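Local coordinates for protein aminoglycoside N(3)-acetyltransferase (Enterobacter cloacae, PDB 6NP5) that probably confers resistance to aminoglycoside antibiotics by transferring an acetyl group from acetyl-CoA to the 3-amino group of their 2-deoxystreptamine ring, at residues F59-D64 against H116-M121; D64-Q69 against Y187-L192; A139-R144 against A169-E174. All coordinates share one frame; numbering follows the deposited sequence. Where two conformers were deposited one is given.

Interaction 1: residues F59-D64 against H116-M121; sequences FVSWRD and HPDASM. With 9CS ((1R,2S,3S,4R,6S)-4,6-diamino-3-[(3-amino-3-deoxy-alpha-D-glucopyranosyl)oxy]-2-hydroxycyclohexyl 2,6-diamino-2,6-dideoxy-alpha-D-glucopyranoside), chain B.
One wall of the aminoglycoside pocket is built where S61 of 59-64 meets D118 of 116-121, in a contact whose touching residues are all buried. The S61 hydroxyl donates to D118 O (OG to O 2.7 Å); with OG anti to the backbone N (chi1 -172°), it lies beside the S61 carbonyl carbon and reaches that oxygen tilted out of the carbonyl plane. Serine's short hydroxyl arm suits a buried main-chain oxygen so close by. S61 thus fixes the D118 main chain, and S65 OG holds OD1 as a second-shell partner, while both carboxylate oxygens take the ligand. OD1 accepts from amine N4 (2.8 Å from 9CS N4 to D118 OD1) and OD2 from hydroxyl O13 (2.6 Å from 9CS O13 to D118 OD2), so the acidic group can answer an amino sugar, probably cationic. Two residues on, S120 O takes two amides, V60 N and S61 N, each at 2.9 Å; the S61 bond is the straighter, at 165° against 137°. Here strand 55-59 runs out beside strand 121-124, its antiparallel neighbour in the central mixed sheet, with F59 and M121 a non-hydrogen-bonded pair. Their side chains form a Met-aromatic contact, M121 SD lying 5.2 Å from the F59 ring centroid in one of two modelled conformers. Farther along, W62 crosses P117 at a slant, CE3 to CB 3.6 Å, and P117 O is buried without a polar partner.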
loop_
_atom_site.group_PDB
_atom_site.type_symbol
_atom_site.label_atom_id
_atom_site.label_comp_id
_atom_site.label_asym_id
_atom_site.label_seq_id
_atom_site.Cartn_x
_atom_site.Cartn_y
_atom_site.Cartn_z
ATOM N N PHE A 59 -0.336 -3.016 1.063
ATOM C CA PHE A 59 -0.578 -2.019 2.106
ATOM C C PHE A 59 -1.881 -2.387 2.790
ATOM O O PHE A 59 -2.974 -2.134 2.260
ATOM C CB PHE A 59 -0.634 -0.625 1.489
ATOM C CG PHE A 59 -1.058 0.455 2.459
ATOM C CD1 PHE A 59 -0.747 0.376 3.816
ATOM C CD2 PHE A 59 -1.776 1.535 2.016
ATOM C CE1 PHE A 59 -1.165 1.367 4.689
ATOM C CE2 PHE A 59 -2.171 2.524 2.885
ATOM C CZ PHE A 59 -1.870 2.448 4.208
ATOM N N VAL A 60 -1.776 -2.994 3.978
ATOM C CA VAL A 60 -2.954 -3.503 4.672
ATOM C C VAL A 60 -3.427 -2.643 5.853
ATOM O O VAL A 60 -4.617 -2.696 6.194
ATOM C CB VAL A 60 -2.742 -4.971 5.096
ATOM C CG1 VAL A 60 -2.259 -5.805 3.911
ATOM C CG2 VAL A 60 -1.768 -5.091 6.258
ATOM N N SER A 61 -2.558 -1.834 6.447
ATOM C CA SER A 61 -2.929 -0.952 7.562
ATOM C C SER A 61 -3.526 -1.809 8.681
ATOM O O SER A 61 -3.122 -2.964 8.889
ATOM C CB SER A 61 -3.819 0.177 7.057
ATOM O OG SER A 61 -4.038 1.140 8.071
ATOM N N TRP A 62 -4.502 -1.246 9.386
ATOM C CA TRP A 62 -5.048 -1.824 10.609
ATOM C C TRP A 62 -6.474 -1.325 10.764
ATOM O O TRP A 62 -6.722 -0.116 10.745
ATOM C CB TRP A 62 -4.219 -1.364 11.803
ATOM C CG TRP A 62 -4.658 -1.827 13.144
ATOM C CD1 TRP A 62 -5.461 -2.910 13.460
ATOM C CD2 TRP A 62 -4.276 -1.251 14.390
ATOM N NE1 TRP A 62 -5.586 -3.025 14.814
ATOM C CE2 TRP A 62 -4.877 -2.015 15.406
ATOM C CE3 TRP A 62 -3.481 -0.166 14.748
ATOM C CZ2 TRP A 62 -4.700 -1.732 16.751
ATOM C CZ3 TRP A 62 -3.313 0.115 16.081
ATOM C CH2 TRP A 62 -3.917 -0.653 17.064
ATOM N N ARG A 63 -7.405 -2.259 10.923
ATOM C CA ARG A 63 -8.814 -1.915 11.105
ATOM C C ARG A 63 -9.002 -0.890 12.214
ATOM O O ARG A 63 -9.878 -0.020 12.125
ATOM C CB ARG A 63 -9.597 -3.182 11.465
ATOM C CG ARG A 63 -11.097 -2.991 11.600
ATOM C CD ARG A 63 -11.754 -4.220 12.196
ATOM N NE ARG A 63 -11.488 -4.291 13.624
ATOM C CZ ARG A 63 -11.907 -5.249 14.442
ATOM N NH1 ARG A 63 -12.610 -6.267 13.966
ATOM N NH2 ARG A 63 -11.624 -5.183 15.743
ATOM N N ASP A 64 -8.198 -0.986 13.269
ATOM C CA ASP A 64 -8.398 -0.209 14.482
ATOM C C ASP A 64 -7.297 0.822 14.704
ATOM O O ASP A 64 -7.002 1.176 15.838
ATOM C CB ASP A 64 -8.571 -1.121 15.688
ATOM C CG ASP A 64 -9.753 -2.042 15.527
ATOM O OD1 ASP A 64 -10.770 -1.605 14.954
ATOM O OD2 ASP A 64 -9.664 -3.196 15.967
ATOM N N HIS A 116 4.631 -0.838 11.563
ATOM C CA HIS A 116 4.008 0.473 11.626
ATOM C C HIS A 116 2.497 0.271 11.669
ATOM O O HIS A 116 1.920 -0.227 10.697
ATOM C CB HIS A 116 4.404 1.252 10.378
ATOM C CG HIS A 116 4.085 2.708 10.460
ATOM N ND1 HIS A 116 2.804 3.183 10.655
ATOM C CD2 HIS A 116 4.887 3.790 10.318
ATOM C CE1 HIS A 116 2.842 4.504 10.641
ATOM N NE2 HIS A 116 4.092 4.890 10.449
ATOM N N PRO A 117 1.812 0.620 12.758
ATOM C CA PRO A 117 0.405 0.207 12.856
ATOM C C PRO A 117 -0.502 0.830 11.821
ATOM O O PRO A 117 -1.439 0.175 11.350
ATOM C CB PRO A 117 0.019 0.591 14.295
ATOM C CG PRO A 117 1.317 0.563 15.031
ATOM C CD PRO A 117 2.307 1.145 14.043
ATOM N N ASP A 118 -0.265 2.090 11.460
ATOM C CA ASP A 118 -1.137 2.775 10.518
ATOM C C ASP A 118 -0.762 2.465 9.071
ATOM O O ASP A 118 -1.635 2.339 8.202
ATOM C CB ASP A 118 -1.138 4.292 10.775
ATOM C CG ASP A 118 -2.233 4.989 10.018
ATOM O OD1 ASP A 118 -3.434 4.823 10.357
ATOM O OD2 ASP A 118 -1.858 5.684 9.049
ATOM N N ALA A 119 0.529 2.379 8.789
ATOM C CA ALA A 119 1.041 2.147 7.439
ATOM C C ALA A 119 1.359 0.668 7.192
ATOM O O ALA A 119 2.071 0.342 6.246
ATOM C CB ALA A 119 2.291 2.993 7.241
ATOM N N SER A 120 0.781 -0.240 7.974
ATOM C CA SER A 120 1.263 -1.611 7.995
ATOM C C SER A 120 1.237 -2.244 6.604
ATOM O O SER A 120 0.252 -2.142 5.860
ATOM C CB SER A 120 0.439 -2.459 8.978
ATOM O OG SER A 120 1.091 -3.707 9.246
ATOM N N MET A 121 2.312 -2.952 6.296
ATOM C CA MET A 121 2.499 -3.651 5.026
ATOM C C MET A 121 2.685 -5.147 5.272
ATOM O O MET A 121 3.403 -5.544 6.196
ATOM C CB MET A 121 3.772 -3.154 4.362
ATOM C CG MET A 121 3.817 -1.651 4.122
ATOM S SD MET A 121 2.920 -1.172 2.635
ATOM C CE MET A 121 2.779 0.596 2.901
HETATM C C1 9CS B . -7.806 8.063 0.785
HETATM C C2 9CS B . -8.695 7.467 -0.295
HETATM C C3 9CS B . -8.185 7.759 -1.654
HETATM C C4 9CS B . -8.063 9.241 -1.877
HETATM C C5 9CS B . -7.283 9.899 -0.726
HETATM C C6 9CS B . -7.371 11.399 -0.784
HETATM C C7 9CS B . -3.588 6.688 3.517
HETATM C C8 9CS B . -4.744 7.544 4.037
HETATM C C9 9CS B . -5.936 7.479 3.074
HETATM C C10 9CS B . -5.549 7.864 1.632
HETATM C C11 9CS B . -4.293 7.125 1.156
HETATM C C12 9CS B . -3.138 7.213 2.153
HETATM C C13 9CS B . -4.838 7.781 6.414
HETATM C C14 9CS B . -4.697 6.800 7.572
HETATM C C15 9CS B . -5.995 6.094 7.839
HETATM C C16 9CS B . -7.052 7.110 8.112
HETATM C C17 9CS B . -7.186 8.085 6.945
HETATM C C18 9CS B . -8.236 9.122 7.129
HETATM N N1 9CS B . -6.643 11.964 0.343
HETATM N N2 9CS B . -3.895 7.684 -0.144
HETATM N N3 9CS B . -2.470 6.717 4.457
HETATM N N4 9CS B . -5.867 5.152 9.008
HETATM O O5 9CS B . -7.829 9.518 0.570
HETATM O O7 9CS B . -9.104 7.159 -2.628
HETATM O O8 9CS B . -7.382 9.572 -3.095
HETATM O O9 9CS B . -6.526 7.552 0.645
HETATM O O10 9CS B . -6.934 8.368 3.541
HETATM O O11 9CS B . -5.171 7.037 5.283
HETATM O O12 9CS B . -5.880 8.751 6.714
HETATM O O13 9CS B . -3.707 5.872 7.190
HETATM O O14 9CS B . -8.334 6.485 8.294
HETATM O O15 9CS B . -8.012 9.845 8.281
HETATM N N6 9CS B . -8.761 5.986 -0.058
#

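Interaction 2: residues D64-Q69 against Y187-L192; sequences DSPYEQ and YSMPLL. With 9CS ((1R,2S,3S,4R,6S)-4,6-diamino-3-[(3-amino-3-deoxy-alpha-D-glucopyranosyl)oxy]-2-hydroxycyclohexyl 2,6-diamino-2,6-dideoxy-alpha-D-glucopyranoside), chain B.
M189, on strand 184-193, fits its bent, flexible chain against the turn S65-P66 just ahead of helix 67-70. Its methyl CE lies 3.3 Å from S65 OG, whose polar needs are met by D118, while its sulfur SD packs 3.7 Å from P66 CD. P66 occupies the N-cap position of the helix, and its CG meets P190 CD at 3.8 Å: two prolines filling the same buried seam. At the other end of this tight zone, the Y67 ring brings its CE1 edge atom over one face of the Y187 ring, 3.5 Å from Y187 CD2. The planes are inclined at 46° with centroids 5.0 Å apart, an oblique pair. Y187 takes part with CG between its backbone N and carbonyl carbon (chi1 55°), which turns the phenol toward the helix start. Y67 also offers a face to the antibiotic: sugar carbon C14 lies over the ring centre, its hydrogen directed at the ring, a CH-pi contact. The packing ends at E68: exposed, pointing away from the strand, it bends in one of two conformers to accept from the sugar hydroxyl O14 (2.8 Å between 9CS O14 and E68 OE2). L192 likewise reaches solvent. Within the two segments shape, not directional bonding, therefore sets the fit, though T70 OG1 hydrogen-bonds with S188 N and P66 O, and the exposed carboxylate of E68 is left to bind sugar.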
loop_
_atom_site.group_PDB
_atom_site.type_symbol
_atom_site.label_atom_id
_atom_site.label_comp_id
_atom_site.label_asym_id
_atom_site.label_seq_id
_atom_site.Cartn_x
_atom_site.Cartn_y
_atom_site.Cartn_z
ATOM N N ASP A 64 -8.198 -0.986 13.269
ATOM C CA ASP A 64 -8.398 -0.209 14.482
ATOM C C ASP A 64 -7.297 0.822 14.704
ATOM O O ASP A 64 -7.002 1.176 15.838
ATOM C CB ASP A 64 -8.571 -1.121 15.688
ATOM C CG ASP A 64 -9.753 -2.042 15.527
ATOM O OD1 ASP A 64 -10.770 -1.605 14.954
ATOM O OD2 ASP A 64 -9.664 -3.196 15.967
ATOM N N SER A 65 -6.707 1.335 13.646
ATOM C CA SER A 65 -5.700 2.370 13.823
ATOM C C SER A 65 -6.312 3.626 14.454
ATOM O O SER A 65 -7.296 4.162 13.929
ATOM C CB SER A 65 -5.101 2.773 12.486
ATOM O OG SER A 65 -4.206 3.838 12.723
ATOM N N PRO A 66 -5.753 4.136 15.547
ATOM C CA PRO A 66 -6.297 5.340 16.195
ATOM C C PRO A 66 -5.783 6.639 15.564
ATOM O O PRO A 66 -5.421 7.597 16.247
ATOM C CB PRO A 66 -5.836 5.167 17.641
ATOM C CG PRO A 66 -4.485 4.520 17.480
ATOM C CD PRO A 66 -4.651 3.555 16.338
ATOM N N TYR A 67 -5.762 6.669 14.234
ATOM C CA TYR A 67 -5.245 7.813 13.486
ATOM C C TYR A 67 -6.066 9.059 13.760
ATOM O O TYR A 67 -5.552 10.054 14.275
ATOM C CB TYR A 67 -5.232 7.453 12.002
ATOM C CG TYR A 67 -4.586 8.499 11.123
ATOM C CD1 TYR A 67 -3.221 8.455 10.857
ATOM C CD2 TYR A 67 -5.329 9.505 10.534
ATOM C CE1 TYR A 67 -2.610 9.383 10.052
ATOM C CE2 TYR A 67 -4.718 10.451 9.730
ATOM C CZ TYR A 67 -3.350 10.389 9.497
ATOM O OH TYR A 67 -2.702 11.302 8.678
ATOM N N GLU A 68 -7.361 9.020 13.436
ATOM C CA GLU A 68 -8.193 10.210 13.605
ATOM C C GLU A 68 -8.317 10.598 15.070
ATOM O O GLU A 68 -8.431 11.788 15.395
ATOM C CB GLU A 68 -9.586 9.958 13.026
ATOM C CG GLU A 68 -9.648 9.881 11.489
ATOM C CD GLU A 68 -9.511 8.463 10.947
ATOM O OE1 GLU A 68 -9.039 7.590 11.685
ATOM O OE2 GLU A 68 -9.890 8.211 9.797
ATOM N N GLN A 69 -8.290 9.609 15.960
ATOM C CA GLN A 69 -8.451 9.849 17.385
ATOM C C GLN A 69 -7.224 10.497 18.007
ATOM O O GLN A 69 -7.325 11.053 19.098
ATOM C CB GLN A 69 -8.725 8.508 18.096
ATOM C CG GLN A 69 -10.034 7.849 17.674
ATOM C CD GLN A 69 -9.912 6.944 16.437
ATOM O OE1 GLN A 69 -8.942 6.999 15.676
ATOM N NE2 GLN A 69 -10.921 6.115 16.234
ATOM N N TYR A 187 0.604 12.126 14.997
ATOM C CA TYR A 187 -0.360 11.152 15.491
ATOM C C TYR A 187 0.378 10.184 16.393
ATOM O O TYR A 187 1.613 10.211 16.496
ATOM C CB TYR A 187 -1.119 10.444 14.362
ATOM C CG TYR A 187 -0.261 9.763 13.327
ATOM C CD1 TYR A 187 0.264 8.497 13.545
ATOM C CD2 TYR A 187 0.030 10.390 12.131
ATOM C CE1 TYR A 187 1.043 7.864 12.584
ATOM C CE2 TYR A 187 0.795 9.764 11.158
ATOM C CZ TYR A 187 1.294 8.517 11.393
ATOM O OH TYR A 187 2.062 7.872 10.446
ATOM N N SER A 188 -0.390 9.353 17.089
ATOM C CA SER A 188 0.173 8.443 18.069
ATOM C C SER A 188 -0.351 7.040 17.813
ATOM O O SER A 188 -1.541 6.848 17.522
ATOM C CB SER A 188 -0.218 8.825 19.490
ATOM O OG SER A 188 0.244 10.125 19.824
ATOM N N MET A 189 0.541 6.064 17.945
ATOM C CA MET A 189 0.194 4.665 17.756
ATOM C C MET A 189 0.642 3.846 18.959
ATOM O O MET A 189 1.718 4.091 19.526
ATOM C CB MET A 189 0.852 4.072 16.511
ATOM C CG MET A 189 0.313 4.661 15.228
ATOM S SD MET A 189 -1.322 4.174 14.768
ATOM C CE MET A 189 -2.126 5.742 14.398
ATOM N N PRO A 190 -0.130 2.831 19.323
ATOM C CA PRO A 190 0.218 1.986 20.478
ATOM C C PRO A 190 0.937 0.736 19.991
ATOM O O PRO A 190 0.352 -0.073 19.254
ATOM C CB PRO A 190 -1.154 1.667 21.077
ATOM C CG PRO A 190 -2.068 1.620 19.884
ATOM C CD PRO A 190 -1.492 2.544 18.836
ATOM N N LEU A 191 2.228 0.620 20.302
ATOM C CA LEU A 191 3.069 -0.477 19.837
ATOM C C LEU A 191 3.231 -1.495 20.958
ATOM O O LEU A 191 3.042 -1.183 22.130
ATOM C CB LEU A 191 4.468 0.045 19.447
ATOM C CG LEU A 191 4.606 1.189 18.442
ATOM C CD1 LEU A 191 6.072 1.412 18.092
ATOM C CD2 LEU A 191 3.837 0.871 17.215
ATOM N N LEU A 192 3.624 -2.710 20.593
ATOM C CA LEU A 192 4.069 -3.703 21.563
ATOM C C LEU A 192 5.584 -3.728 21.571
ATOM O O LEU A 192 6.210 -3.890 20.516
ATOM C CB LEU A 192 3.609 -5.107 21.191
ATOM C CG LEU A 192 2.197 -5.545 21.484
ATOM C CD1 LEU A 192 1.995 -6.962 20.928
ATOM C CD2 LEU A 192 1.934 -5.515 22.973
HETATM C C1 9CS B . -7.806 8.063 0.785
HETATM C C2 9CS B . -8.695 7.467 -0.295
HETATM C C3 9CS B . -8.185 7.759 -1.654
HETATM C C4 9CS B . -8.063 9.241 -1.877
HETATM C C5 9CS B . -7.283 9.899 -0.726
HETATM C C6 9CS B . -7.371 11.399 -0.784
HETATM C C7 9CS B . -3.588 6.688 3.517
HETATM C C8 9CS B . -4.744 7.544 4.037
HETATM C C9 9CS B . -5.936 7.479 3.074
HETATM C C10 9CS B . -5.549 7.864 1.632
HETATM C C11 9CS B . -4.293 7.125 1.156
HETATM C C12 9CS B . -3.138 7.213 2.153
HETATM C C13 9CS B . -4.838 7.781 6.414
HETATM C C14 9CS B . -4.697 6.800 7.572
HETATM C C15 9CS B . -5.995 6.094 7.839
HETATM C C16 9CS B . -7.052 7.110 8.112
HETATM C C17 9CS B . -7.186 8.085 6.945
HETATM C C18 9CS B . -8.236 9.122 7.129
HETATM N N1 9CS B . -6.643 11.964 0.343
HETATM N N2 9CS B . -3.895 7.684 -0.144
HETATM N N3 9CS B . -2.470 6.717 4.457
HETATM N N4 9CS B . -5.867 5.152 9.008
HETATM O O5 9CS B . -7.829 9.518 0.570
HETATM O O7 9CS B . -9.104 7.159 -2.628
HETATM O O8 9CS B . -7.382 9.572 -3.095
HETATM O O9 9CS B . -6.526 7.552 0.645
HETATM O O10 9CS B . -6.934 8.368 3.541
HETATM O O11 9CS B . -5.171 7.037 5.283
HETATM O O12 9CS B . -5.880 8.751 6.714
HETATM O O13 9CS B . -3.707 5.872 7.190
HETATM O O14 9CS B . -8.334 6.485 8.294
HETATM O O15 9CS B . -8.012 9.845 8.281
HETATM N N6 9CS B . -8.761 5.986 -0.058
#

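Interaction 3: residues A139-R144 against A169-E174; sequences AAYGPR and ALHYAE. With 9CS ((1R,2S,3S,4R,6S)-4,6-diamino-3-[(3-amino-3-deoxy-alpha-D-glucopyranosyl)oxy]-2-hydroxycyclohexyl 2,6-diamino-2,6-dideoxy-alpha-D-glucopyranoside), chain B.
Y141 and H171 lie side by side and point the same way, their rings inclined at 44° with centroids 5.3 Å apart, so the pair is oblique. The closest side-chain approach is between their methylenes, Y141 CB to H171 CB at 3.6 Å, and one face of the phenol is covered by A140 CB. The imidazole is used at its edge, with a polar partner in its plane at each nitrogen: ND1 donates to E174 OE2 (2.8 Å, 170° at the hydrogen), one helical turn on, and NE2 accepts from the ligand (2.9 Å from 9CS N2 to H171 NE2). A histidine suits this place because it can donate at one corner and accept at the other, and the carboxylate fixes its rotation. Y141 OH accepts from the second ring amine, 3.1 Å from 9CS N3. Behind these two, the Y172 ring has Y141 O at its edge, with Y172 CB 3.4 Å from that oxygen. With CG anti to the backbone N (chi1 -180°), this tyrosine extends alongside the 142-143 backbone, where glycine suits position 142 because a CB would collide with P143 CD, itself 3.9 Å from Y172 CE2. Since N2 is the 3-amino group of the deoxystreptamine ring, the position that the reaction acetylates, and H171 is also seen to bind acetyl-CoA, this histidine-carboxylate pair on helix 170-176 is consistent with the acetyl-transfer site of the antibiotic N-acetyltransferase family.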
loop_
_atom_site.group_PDB
_atom_site.type_symbol
_atom_site.label_atom_id
_atom_site.label_comp_id
_atom_site.label_asym_id
_atom_site.label_seq_id
_atom_site.Cartn_x
_atom_site.Cartn_y
_atom_site.Cartn_z
ATOM N N ALA A 139 8.402 6.954 9.267
ATOM C CA ALA A 139 8.796 6.463 7.950
ATOM C C ALA A 139 7.688 5.606 7.347
ATOM O O ALA A 139 7.875 4.430 7.009
ATOM C CB ALA A 139 10.119 5.711 8.051
ATOM N N ALA A 140 6.514 6.208 7.195
ATOM C CA ALA A 140 5.346 5.462 6.755
ATOM C C ALA A 140 5.505 4.956 5.326
ATOM O O ALA A 140 5.411 3.746 5.094
ATOM C CB ALA A 140 4.082 6.293 6.899
ATOM N N TYR A 141 5.748 5.864 4.362
ATOM C CA TYR A 141 5.808 5.515 2.944
ATOM C C TYR A 141 7.095 5.958 2.269
ATOM O O TYR A 141 7.258 5.727 1.067
ATOM C CB TYR A 141 4.591 6.070 2.164
ATOM C CG TYR A 141 3.301 5.771 2.866
ATOM C CD1 TYR A 141 2.754 4.490 2.906
ATOM C CD2 TYR A 141 2.691 6.752 3.631
ATOM C CE1 TYR A 141 1.627 4.217 3.651
ATOM C CE2 TYR A 141 1.524 6.481 4.363
ATOM C CZ TYR A 141 1.021 5.213 4.388
ATOM O OH TYR A 141 -0.107 4.902 5.123
ATOM N N GLY A 142 7.984 6.631 2.985
ATOM C CA GLY A 142 9.149 7.244 2.413
ATOM C C GLY A 142 10.399 6.397 2.555
ATOM O O GLY A 142 10.348 5.161 2.701
ATOM N N PRO A 143 11.548 7.051 2.514
ATOM C CA PRO A 143 12.810 6.350 2.735
ATOM C C PRO A 143 12.739 5.486 3.983
ATOM O O PRO A 143 12.146 5.860 5.002
ATOM C CB PRO A 143 13.816 7.483 2.889
ATOM C CG PRO A 143 13.263 8.552 1.973
ATOM C CD PRO A 143 11.757 8.464 2.146
ATOM N N ARG A 144 13.337 4.310 3.882
ATOM C CA ARG A 144 13.493 3.322 4.959
ATOM C C ARG A 144 12.244 2.494 5.192
ATOM O O ARG A 144 12.273 1.601 6.064
ATOM C CB ARG A 144 13.965 3.913 6.295
ATOM C CG ARG A 144 15.276 4.723 6.143
ATOM C CD ARG A 144 15.863 5.255 7.466
ATOM N NE ARG A 144 16.232 4.180 8.394
ATOM C CZ ARG A 144 17.387 3.507 8.394
ATOM N NH1 ARG A 144 18.321 3.754 7.483
ATOM N NH2 ARG A 144 17.596 2.552 9.299
ATOM N N ALA A 169 2.433 3.644 -3.594
ATOM C CA ALA A 169 3.856 3.890 -3.740
ATOM C C ALA A 169 4.151 5.337 -4.076
ATOM O O ALA A 169 5.256 5.811 -3.792
ATOM C CB ALA A 169 4.451 2.994 -4.815
ATOM N N LEU A 170 3.198 6.054 -4.663
ATOM C CA LEU A 170 3.435 7.465 -4.974
ATOM C C LEU A 170 3.558 8.330 -3.730
ATOM O O LEU A 170 4.079 9.455 -3.827
ATOM C CB LEU A 170 2.398 8.008 -5.954
ATOM C CG LEU A 170 2.737 7.685 -7.415
ATOM C CD1 LEU A 170 1.537 7.926 -8.287
ATOM C CD2 LEU A 170 3.904 8.522 -7.864
ATOM N N HIS A 171 3.154 7.840 -2.552
ATOM C CA HIS A 171 3.440 8.586 -1.326
ATOM C C HIS A 171 4.936 8.668 -1.052
ATOM O O HIS A 171 5.367 9.601 -0.363
ATOM C CB HIS A 171 2.669 7.998 -0.148
ATOM C CG HIS A 171 1.179 8.134 -0.270
ATOM N ND1 HIS A 171 0.542 9.343 -0.418
ATOM C CD2 HIS A 171 0.197 7.214 -0.218
ATOM C CE1 HIS A 171 -0.758 9.158 -0.492
ATOM N NE2 HIS A 171 -0.995 7.872 -0.363
ATOM N N TYR A 172 5.748 7.773 -1.631
ATOM C CA TYR A 172 7.196 7.901 -1.549
ATOM C C TYR A 172 7.649 9.149 -2.310
ATOM O O TYR A 172 8.525 9.886 -1.851
ATOM C CB TYR A 172 7.862 6.644 -2.127
ATOM C CG TYR A 172 9.373 6.705 -2.063
ATOM C CD1 TYR A 172 10.108 7.404 -3.035
ATOM C CD2 TYR A 172 10.095 6.095 -1.027
ATOM C CE1 TYR A 172 11.461 7.502 -2.965
ATOM C CE2 TYR A 172 11.465 6.182 -0.953
ATOM C CZ TYR A 172 12.155 6.900 -1.922
ATOM O OH TYR A 172 13.520 6.976 -1.817
ATOM N N ALA A 173 7.087 9.379 -3.504
ATOM C CA ALA A 173 7.443 10.574 -4.261
ATOM C C ALA A 173 7.132 11.821 -3.461
ATOM O O ALA A 173 7.925 12.777 -3.457
ATOM C CB ALA A 173 6.685 10.595 -5.582
ATOM N N GLU A 174 5.977 11.836 -2.775
ATOM C CA GLU A 174 5.641 12.982 -1.938
ATOM C C GLU A 174 6.668 13.156 -0.838
ATOM O O GLU A 174 7.066 14.284 -0.533
ATOM C CB GLU A 174 4.242 12.812 -1.352
ATOM C CG GLU A 174 3.153 12.807 -2.361
ATOM C CD GLU A 174 1.798 12.659 -1.765
ATOM O OE1 GLU A 174 0.862 13.291 -2.276
ATOM O OE2 GLU A 174 1.645 11.890 -0.804
HETATM C C1 9CS B . -7.806 8.063 0.785
HETATM C C2 9CS B . -8.695 7.467 -0.295
HETATM C C3 9CS B . -8.185 7.759 -1.654
HETATM C C4 9CS B . -8.063 9.241 -1.877
HETATM C C5 9CS B . -7.283 9.899 -0.726
HETATM C C6 9CS B . -7.371 11.399 -0.784
HETATM C C7 9CS B . -3.588 6.688 3.517
HETATM C C8 9CS B . -4.744 7.544 4.037
HETATM C C9 9CS B . -5.936 7.479 3.074
HETATM C C10 9CS B . -5.549 7.864 1.632
HETATM C C11 9CS B . -4.293 7.125 1.156
HETATM C C12 9CS B . -3.138 7.213 2.153
HETATM C C13 9CS B . -4.838 7.781 6.414
HETATM C C14 9CS B . -4.697 6.800 7.572
HETATM C C15 9CS B . -5.995 6.094 7.839
HETATM C C16 9CS B . -7.052 7.110 8.112
HETATM C C17 9CS B . -7.186 8.085 6.945
HETATM C C18 9CS B . -8.236 9.122 7.129
HETATM N N1 9CS B . -6.643 11.964 0.343
HETATM N N2 9CS B . -3.895 7.684 -0.144
HETATM N N3 9CS B . -2.470 6.717 4.457
HETATM N N4 9CS B . -5.867 5.152 9.008
HETATM O O5 9CS B . -7.829 9.518 0.570
HETATM O O7 9CS B . -9.104 7.159 -2.628
HETATM O O8 9CS B . -7.382 9.572 -3.095
HETATM O O9 9CS B . -6.526 7.552 0.645
HETATM O O10 9CS B . -6.934 8.368 3.541
HETATM O O11 9CS B . -5.171 7.037 5.283
HETATM O O12 9CS B . -5.880 8.751 6.714
HETATM O O13 9CS B . -3.707 5.872 7.190
HETATM O O14 9CS B . -8.334 6.485 8.294
HETATM O O15 9CS B . -8.012 9.845 8.281
HETATM N N6 9CS B . -8.761 5.986 -0.058
#

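In the fold
The three contacts all touch one aminoglycoside: interactions 1 and 2 hold its 3-amino sugar, while interaction 3 receives both amines of the deoxystreptamine ring; D165, S207 and N208 add further bonds. Interactions 1 and 2, centred 10 Å apart, share D64 and join where S65 OG lies 2.7 Å from D118 OD1, a probable hydrogen bond that ties the turn before helix 67-70 to D118. Interactions 1 and 3, with centres 14 Å apart, meet edge-to-face through F59 and Y141, F59 CZ being 3.2 Å from Y141 OH. Interactions 2 and 3 do not touch, their centres about 19 Å apart, yet the antibiotic spans them, reaching from E68 to H171.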